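Local coordinates for hypothetical protein Paer03002360 (Pseudomonas aeruginosa, PDB 2ERV) that removes the fatty acyl chain ester-linked at the 3 position of lipid A, working as a beta-barrel hydrolase in the bacterial outer membrane, at residues A6-Q12 with I139-S143; S13-Y17 with T46-G50; S61-V65 with F104-I108. All blocks are in the same frame, centred on the assembly; numbering follows the deposited sequence.

Interaction 1 (A6-Q12 with I139-S143). With CXE (pentaethylene glycol monodecyl ether), chain E.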
# COMPACT_ATOMS: atom_id res chain seq x y z
N ALA A 6 -0.68 3.00 8.88
CA ALA A 6 -1.90 2.33 8.40
C ALA A 6 -2.16 1.09 9.18
O ALA A 6 -1.24 0.26 9.40
CB ALA A 6 -1.78 2.00 6.94
N VAL A 7 -3.41 0.95 9.61
CA VAL A 7 -3.87 -0.28 10.26
C VAL A 7 -4.87 -0.95 9.38
O VAL A 7 -5.73 -0.30 8.80
CB VAL A 7 -4.55 0.04 11.61
CG1 VAL A 7 -4.88 -1.25 12.37
CG2 VAL A 7 -3.64 0.91 12.44
N GLY A 8 -4.83 -2.27 9.31
CA GLY A 8 -5.71 -2.97 8.38
C GLY A 8 -5.91 -4.40 8.76
O GLY A 8 -5.50 -4.83 9.86
N ALA A 9 -6.54 -5.15 7.86
CA ALA A 9 -6.78 -6.59 8.09
C ALA A 9 -6.64 -7.36 6.81
O ALA A 9 -6.88 -6.81 5.72
CB ALA A 9 -8.23 -6.84 8.68
N THR A 10 -6.30 -8.64 6.90
CA THR A 10 -6.12 -9.47 5.67
C THR A 10 -7.47 -10.04 5.24
O THR A 10 -8.46 -9.90 5.96
CB THR A 10 -5.17 -10.61 5.93
OG1 THR A 10 -5.75 -11.48 6.93
CG2 THR A 10 -3.82 -10.11 6.51
N GLY A 11 -7.52 -10.75 4.11
CA GLY A 11 -8.74 -11.51 3.77
C GLY A 11 -9.12 -12.58 4.81
O GLY A 11 -10.29 -13.02 4.88
N GLN A 12 -8.15 -12.99 5.63
CA GLN A 12 -8.34 -14.01 6.68
C GLN A 12 -8.59 -13.36 8.07
O GLN A 12 -8.60 -14.04 9.11
CB GLN A 12 -7.13 -14.94 6.71
CG GLN A 12 -6.98 -15.83 5.43
CD GLN A 12 -6.47 -15.03 4.21
OE1 GLN A 12 -5.45 -14.31 4.29
NE2 GLN A 12 -7.18 -15.17 3.08
N ILE A 139 -1.51 -12.88 -0.35
CA ILE A 139 -2.14 -12.36 0.86
C ILE A 139 -2.50 -10.88 0.57
O ILE A 139 -1.91 -10.22 -0.32
CB ILE A 139 -1.17 -12.45 2.06
CG1 ILE A 139 -1.89 -12.22 3.43
CG2 ILE A 139 -0.00 -11.52 1.85
CD1 ILE A 139 -1.03 -12.57 4.67
N GLU A 140 -3.44 -10.35 1.35
CA GLU A 140 -3.97 -9.02 1.07
C GLU A 140 -4.01 -8.26 2.37
O GLU A 140 -4.08 -8.88 3.44
CB GLU A 140 -5.40 -9.11 0.53
CG GLU A 140 -5.55 -9.74 -0.88
CD GLU A 140 -5.49 -11.28 -0.88
OE1 GLU A 140 -6.22 -11.90 -0.07
OE2 GLU A 140 -4.72 -11.86 -1.71
N SER A 141 -4.01 -6.93 2.26
CA SER A 141 -4.17 -6.03 3.41
C SER A 141 -5.18 -4.94 2.98
O SER A 141 -5.02 -4.28 1.94
CB SER A 141 -2.81 -5.41 3.80
OG SER A 141 -2.96 -4.45 4.86
N TYR A 142 -6.25 -4.81 3.74
CA TYR A 142 -7.28 -3.77 3.52
C TYR A 142 -7.20 -2.78 4.68
O TYR A 142 -7.50 -3.16 5.82
CB TYR A 142 -8.68 -4.41 3.47
CG TYR A 142 -8.79 -5.53 2.44
CD1 TYR A 142 -9.10 -5.24 1.11
CD2 TYR A 142 -8.61 -6.87 2.80
CE1 TYR A 142 -9.19 -6.25 0.13
CE2 TYR A 142 -8.73 -7.89 1.84
CZ TYR A 142 -9.02 -7.55 0.51
OH TYR A 142 -9.11 -8.51 -0.49
N SER A 143 -6.78 -1.54 4.40
CA SER A 143 -6.35 -0.66 5.50
C SER A 143 -6.86 0.78 5.43
O SER A 143 -7.27 1.23 4.40
CB SER A 143 -4.83 -0.65 5.59
OG SER A 143 -4.25 -0.06 4.43
C10 CXE E . -10.04 -4.07 12.34
O11 CXE E . -9.09 -3.55 11.42
C12 CXE E . -9.70 -3.29 10.16
C13 CXE E . -9.60 -1.80 9.82
O14 CXE E . -9.41 -1.70 8.42
C15 CXE E . -10.35 -0.86 7.76
C16 CXE E . -10.64 -1.45 6.40
O17 CXE E . -10.64 -0.38 5.46
C18 CXE E . -11.47 -0.65 4.34
C19 CXE E . -10.66 -0.62 3.06
O20 CXE E . -11.09 -1.71 2.24
C21 CXE E . -11.62 -1.32 0.96
C22 CXE E . -10.56 -0.55 0.20
O23 CXE E . -10.93 -0.38 -1.16
C24 CXE E . -10.06 0.55 -1.79
C25 CXE E . -10.96 1.50 -2.55
O26 CXE E . -10.26 1.96 -3.69
O HOH W 1 -5.54 -12.05 2.73
O HOH W 2 -5.96 -14.44 0.20
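Strand 6-9 pairs antiparallel with strand 139-143, the axes of these short strands 4.4 Å apart at closest approach and 124° apart in direction. A9 and Y142 form the hydrogen-bonded pair, A9 N to Y142 O at 3.0 Å and Y142 N to A9 O at 2.9 Å. G8 and S143 are the adjoining non-hydrogen-bonded pair, with their CA atoms only about 3.7 Å apart; a side chain at G8 would run into S143 CB and Y142 O. Past the A9-Y142 pair, T10 CA makes a CA-H...O contact with E140 O (3.1 Å), and the chain turns away through G11 and Q12. Water takes over here: water 1 accepts from G11 N (2.7 Å) and E140 N (3.0 Å) and donates to Q12 OE1 (2.7 Å) and E140 OE1 (2.9 Å), while water 2 joins Q12 NE2 (3.2 Å) to E140 OE1 (2.6 Å). One carboxylate oxygen of E140 is thus held by solvent; the other, OE2, is hydrogen-bonded to H126, its partner in the charge relay system with S128. The Y142 ring turns its edge to the backbone of A9, T10 and G11, and CXE lies along this seam, its O14 3.5 Å from Y142 O and 3.9 Å from G8 CA. T10 CG2 meets I139 CD1 at 4.1 Å. The pairing joins the first and last strands of the barrel and so closes it. Strand 15-24 flanks 6-9, strand 119-128 flanks 139-143, and W48 of strand 35-48 packs against T10, I139 and S141.

Interaction 2 (S13-Y17 with T46-G50); sequences SGMTY and TYWEG
Segments 13-17 and 46-50 lie at the ends of two neighbouring antiparallel barrel strands; S13, with positive phi (68/24), sits in the turn before the first, 15-17 and 46-48 are extended, and E49 (-54/143) leaves the second. The axes of 15-17 and 46-48 approach to 4.7 Å, directions 162° apart. Y17 faces Y47 as a hydrogen-bonded pair (CA-CA 5.2 Å), T16 faces W48 as a non-hydrogen-bonded pair (CA-CA 4.6 Å). The tyrosine pair makes both backbone bonds, Y17 N to Y47 O (2.9 Å) and Y47 N to Y17 O (2.7 Å). T16 CA and T46 CA add CA-H...O contacts to Y47 O (3.2 Å) and Y17 O (3.3 Å). Next, E49 N donates to M15 O (3.0 Å), but M15 N donates to E49 OE1 (2.8 Å), E49 being extended with chi1 and chi2 t. With M15 N taken by the carboxylate, E49 O has a water instead: water 3 donates to it (2.8 Å) and to M15 O (3.1 Å). G14 N is hydrogen-bonded to T10 OG1, T16 pairs through the backbone with G8, and T46 and W48 with S59 and K57. Y17 is m and Y47 t, the rings meeting edge to edge, Y17 CD2 to Y47 CD2 at 3.9 Å. On the other face T16 (p) CG2 lies 3.4 Å from W48 (m) CE3; T16 OG1 is hydrogen-bonded to S141 and W48 NE1 to S59. Such alternation is that of a transmembrane beta-barrel wall. Where pairing gives way to loop, a carboxylate and a water thus keep M15 N and E49 O supplied with partners.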
# COMPACT_ATOMS: atom_id res chain seq x y z
N SER A 13 -8.81 -12.06 8.07
CA SER A 13 -9.12 -11.29 9.29
C SER A 13 -7.96 -11.19 10.30
O SER A 13 -8.19 -10.99 11.49
CB SER A 13 -10.40 -11.83 9.97
OG SER A 13 -11.56 -11.66 9.16
N GLY A 14 -6.71 -11.34 9.84
CA GLY A 14 -5.56 -11.04 10.68
C GLY A 14 -5.20 -9.55 10.54
O GLY A 14 -5.46 -8.95 9.50
N MET A 15 -4.58 -8.96 11.55
CA MET A 15 -4.25 -7.49 11.55
C MET A 15 -2.97 -7.26 10.75
O MET A 15 -2.14 -8.15 10.71
CB MET A 15 -3.98 -7.02 12.98
CG MET A 15 -5.20 -7.05 13.93
SD MET A 15 -6.62 -6.17 13.21
CE MET A 15 -6.01 -4.48 13.02
N THR A 16 -2.83 -6.10 10.13
CA THR A 16 -1.61 -5.69 9.51
C THR A 16 -1.38 -4.29 9.98
O THR A 16 -2.35 -3.55 10.29
CB THR A 16 -1.73 -5.62 7.96
OG1 THR A 16 -2.77 -4.69 7.62
CG2 THR A 16 -2.19 -6.95 7.35
N TYR A 17 -0.12 -3.91 10.07
CA TYR A 17 0.20 -2.57 10.55
C TYR A 17 1.31 -2.12 9.65
O TYR A 17 2.26 -2.87 9.50
CB TYR A 17 0.74 -2.65 12.01
CG TYR A 17 -0.25 -3.23 12.98
CD1 TYR A 17 -1.25 -2.44 13.57
CD2 TYR A 17 -0.20 -4.58 13.31
CE1 TYR A 17 -2.17 -2.99 14.46
CE2 TYR A 17 -1.10 -5.14 14.20
CZ TYR A 17 -2.07 -4.35 14.77
OH TYR A 17 -2.96 -4.93 15.62
N THR A 46 5.76 -3.42 6.82
CA THR A 46 4.45 -3.92 7.27
C THR A 46 4.68 -5.03 8.24
O THR A 46 5.54 -5.87 8.01
CB THR A 46 3.58 -4.43 6.08
OG1 THR A 46 3.40 -3.36 5.12
CG2 THR A 46 2.16 -4.83 6.53
N TYR A 47 3.93 -5.03 9.34
CA TYR A 47 3.89 -6.20 10.21
C TYR A 47 2.55 -6.90 9.99
O TYR A 47 1.50 -6.25 9.91
CB TYR A 47 4.01 -5.78 11.70
CG TYR A 47 3.86 -6.93 12.65
CD1 TYR A 47 4.92 -7.78 12.89
CD2 TYR A 47 2.67 -7.17 13.31
CE1 TYR A 47 4.80 -8.86 13.74
CE2 TYR A 47 2.55 -8.28 14.21
CZ TYR A 47 3.63 -9.08 14.39
OH TYR A 47 3.59 -10.15 15.25
N TRP A 48 2.61 -8.23 9.91
CA TRP A 48 1.47 -9.08 9.63
C TRP A 48 1.30 -9.97 10.82
O TRP A 48 2.19 -10.81 11.05
CB TRP A 48 1.79 -10.00 8.43
CG TRP A 48 2.10 -9.23 7.12
CD1 TRP A 48 3.31 -8.63 6.78
CD2 TRP A 48 1.19 -8.91 6.07
NE1 TRP A 48 3.20 -7.99 5.56
CE2 TRP A 48 1.90 -8.14 5.10
CE3 TRP A 48 -0.17 -9.20 5.81
CZ2 TRP A 48 1.30 -7.67 3.92
CZ3 TRP A 48 -0.74 -8.75 4.66
CH2 TRP A 48 -0.03 -7.98 3.72
N GLU A 49 0.17 -9.87 11.50
CA GLU A 49 -0.19 -10.75 12.60
C GLU A 49 -0.12 -12.21 12.15
O GLU A 49 -0.45 -12.54 10.99
CB GLU A 49 -1.61 -10.44 13.08
CG GLU A 49 -2.06 -11.24 14.29
CD GLU A 49 -3.54 -11.12 14.62
OE1 GLU A 49 -4.32 -10.44 13.91
OE2 GLU A 49 -3.94 -11.73 15.65
N GLY A 50 0.33 -13.08 13.05
CA GLY A 50 0.48 -14.50 12.72
C GLY A 50 -0.87 -15.13 12.50
O GLY A 50 -1.89 -14.54 12.80
O HOH W 3 -1.95 -10.88 9.23

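Interaction 3 (S61-V65 with F104-I108). With CA (calcium ion), chain C.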
# COMPACT_ATOMS: atom_id res chain seq x y z
N SER A 61 8.51 -3.14 1.26
CA SER A 61 8.01 -3.02 -0.10
C SER A 61 8.33 -1.64 -0.67
O SER A 61 8.59 -0.67 0.06
CB SER A 61 6.50 -3.28 -0.10
OG SER A 61 5.89 -2.34 0.74
N PHE A 62 8.37 -1.57 -1.98
CA PHE A 62 8.64 -0.34 -2.66
C PHE A 62 7.85 -0.31 -3.98
O PHE A 62 7.90 -1.26 -4.74
CB PHE A 62 10.13 -0.20 -2.96
CG PHE A 62 10.45 1.08 -3.64
CD1 PHE A 62 10.63 2.24 -2.89
CD2 PHE A 62 10.52 1.15 -5.03
CE1 PHE A 62 10.89 3.44 -3.52
CE2 PHE A 62 10.79 2.35 -5.65
CZ PHE A 62 10.99 3.48 -4.89
N ALA A 63 7.13 0.79 -4.24
CA ALA A 63 6.27 0.91 -5.41
C ALA A 63 6.20 2.32 -5.94
O ALA A 63 6.16 3.28 -5.14
CB ALA A 63 4.80 0.41 -5.08
N PRO A 64 6.20 2.47 -7.29
CA PRO A 64 5.69 3.69 -7.88
C PRO A 64 4.18 3.62 -7.73
O PRO A 64 3.58 2.54 -7.94
CB PRO A 64 6.10 3.59 -9.38
CG PRO A 64 6.34 2.09 -9.64
CD PRO A 64 6.66 1.49 -8.31
N VAL A 65 3.56 4.72 -7.32
CA VAL A 65 2.11 4.77 -7.15
C VAL A 65 1.56 5.96 -7.95
O VAL A 65 1.93 7.11 -7.67
CB VAL A 65 1.72 4.95 -5.64
CG1 VAL A 65 0.20 4.96 -5.46
CG2 VAL A 65 2.38 3.83 -4.75
N PHE A 104 5.25 -9.59 -5.74
CA PHE A 104 4.82 -8.31 -6.30
C PHE A 104 3.84 -7.70 -5.29
O PHE A 104 3.29 -8.41 -4.47
CB PHE A 104 4.11 -8.50 -7.64
CG PHE A 104 4.97 -9.15 -8.72
CD1 PHE A 104 5.75 -8.37 -9.56
CD2 PHE A 104 4.95 -10.53 -8.90
CE1 PHE A 104 6.54 -8.96 -10.56
CE2 PHE A 104 5.74 -11.13 -9.92
CZ PHE A 104 6.55 -10.32 -10.74
N GLU A 105 3.66 -6.39 -5.37
CA GLU A 105 2.69 -5.67 -4.57
C GLU A 105 1.79 -4.97 -5.55
O GLU A 105 2.29 -4.15 -6.29
CB GLU A 105 3.39 -4.56 -3.77
CG GLU A 105 2.46 -3.74 -2.87
CD GLU A 105 3.20 -2.66 -2.08
OE1 GLU A 105 3.90 -1.84 -2.73
OE2 GLU A 105 3.12 -2.65 -0.80
N ASP A 106 0.49 -5.30 -5.59
CA ASP A 106 -0.51 -4.58 -6.41
C ASP A 106 -1.45 -3.85 -5.49
O ASP A 106 -1.98 -4.46 -4.55
CB ASP A 106 -1.36 -5.57 -7.22
CG ASP A 106 -0.55 -6.32 -8.26
OD1 ASP A 106 0.26 -5.72 -9.00
OD2 ASP A 106 -0.60 -7.56 -8.36
N ARG A 107 -1.67 -2.55 -5.72
CA ARG A 107 -2.46 -1.78 -4.78
C ARG A 107 -3.41 -0.81 -5.47
O ARG A 107 -3.11 -0.31 -6.57
CB ARG A 107 -1.53 -0.97 -3.85
CG ARG A 107 -0.39 -0.32 -4.61
CD ARG A 107 0.74 0.13 -3.71
NE ARG A 107 0.30 1.25 -2.89
CZ ARG A 107 1.08 1.84 -1.99
NH1 ARG A 107 2.30 1.39 -1.77
NH2 ARG A 107 0.64 2.86 -1.33
N ILE A 108 -4.54 -0.57 -4.82
CA ILE A 108 -5.44 0.56 -5.16
C ILE A 108 -5.83 1.28 -3.89
O ILE A 108 -5.66 0.74 -2.80
CB ILE A 108 -6.71 0.10 -5.88
CG1 ILE A 108 -7.43 -0.97 -5.06
CG2 ILE A 108 -6.38 -0.44 -7.23
CD1 ILE A 108 -8.90 -1.11 -5.40
CA CA C . -0.59 -7.92 -10.79
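Strands 61-65 and 104-108 do not pair; their axes come within 8.0 Å, 48° apart in direction, and they meet through inward-pointing side chains. E105 is extended, chi1 and chi2 both t, which carries its carboxylate across to S61 and A63, with E105 OE1 3.4 Å from A63 CB. S61 takes the p rotamer, which places OG 3.2 Å from E105 OE2; this hydrogen bond is not settled, since the proton has another acceptor within reach. R107 starts from chi1 p, extends at chi2 and bends at chi3 (m), so that V65 CG2 rests over one face of its guanidinium, 3.6 Å from R107 CZ. Its NH1 sits at a long salt-bridge distance, 3.7 Å, from E105 OE1. Both charges have firmer partners elsewhere: E105 OE2 with R18 and R107 NH1 with D42, giving a charged network inside the barrel. D106 points the other way, and its OD2 binds the calcium ion at 2.5 Å. F62, also directed outward, meets W41. Strand 75-88 lies between the two in the sheet, paired with both; 61-65 borders strand 35-48 on its other flank and 104-108 strand 119-128, where E105 and R107 touch I125.

Overall arrangement
The three contacts belong to one curled antiparallel sheet that closes into the barrel. Interaction 1 joins the chain's first and last strands, and the other two are nested within the loop it closes; interaction 2 precedes interaction 3. Interactions 1 and 2 have centres about 7 Å apart and touch, since strands 2-9 and 15-24 are neighbours: G8 N meets T16 O at 3.0 Å and S141 OG meets T16 OG1 at 2.8 Å. Interaction 3 lies about 14 Å from interaction 1 and 17 Å from interaction 2, centre to centre, touching neither. The closing seam carries the charge relay glutamate, while the E105 side chain in interaction 3 lies about 7 Å from that of H126.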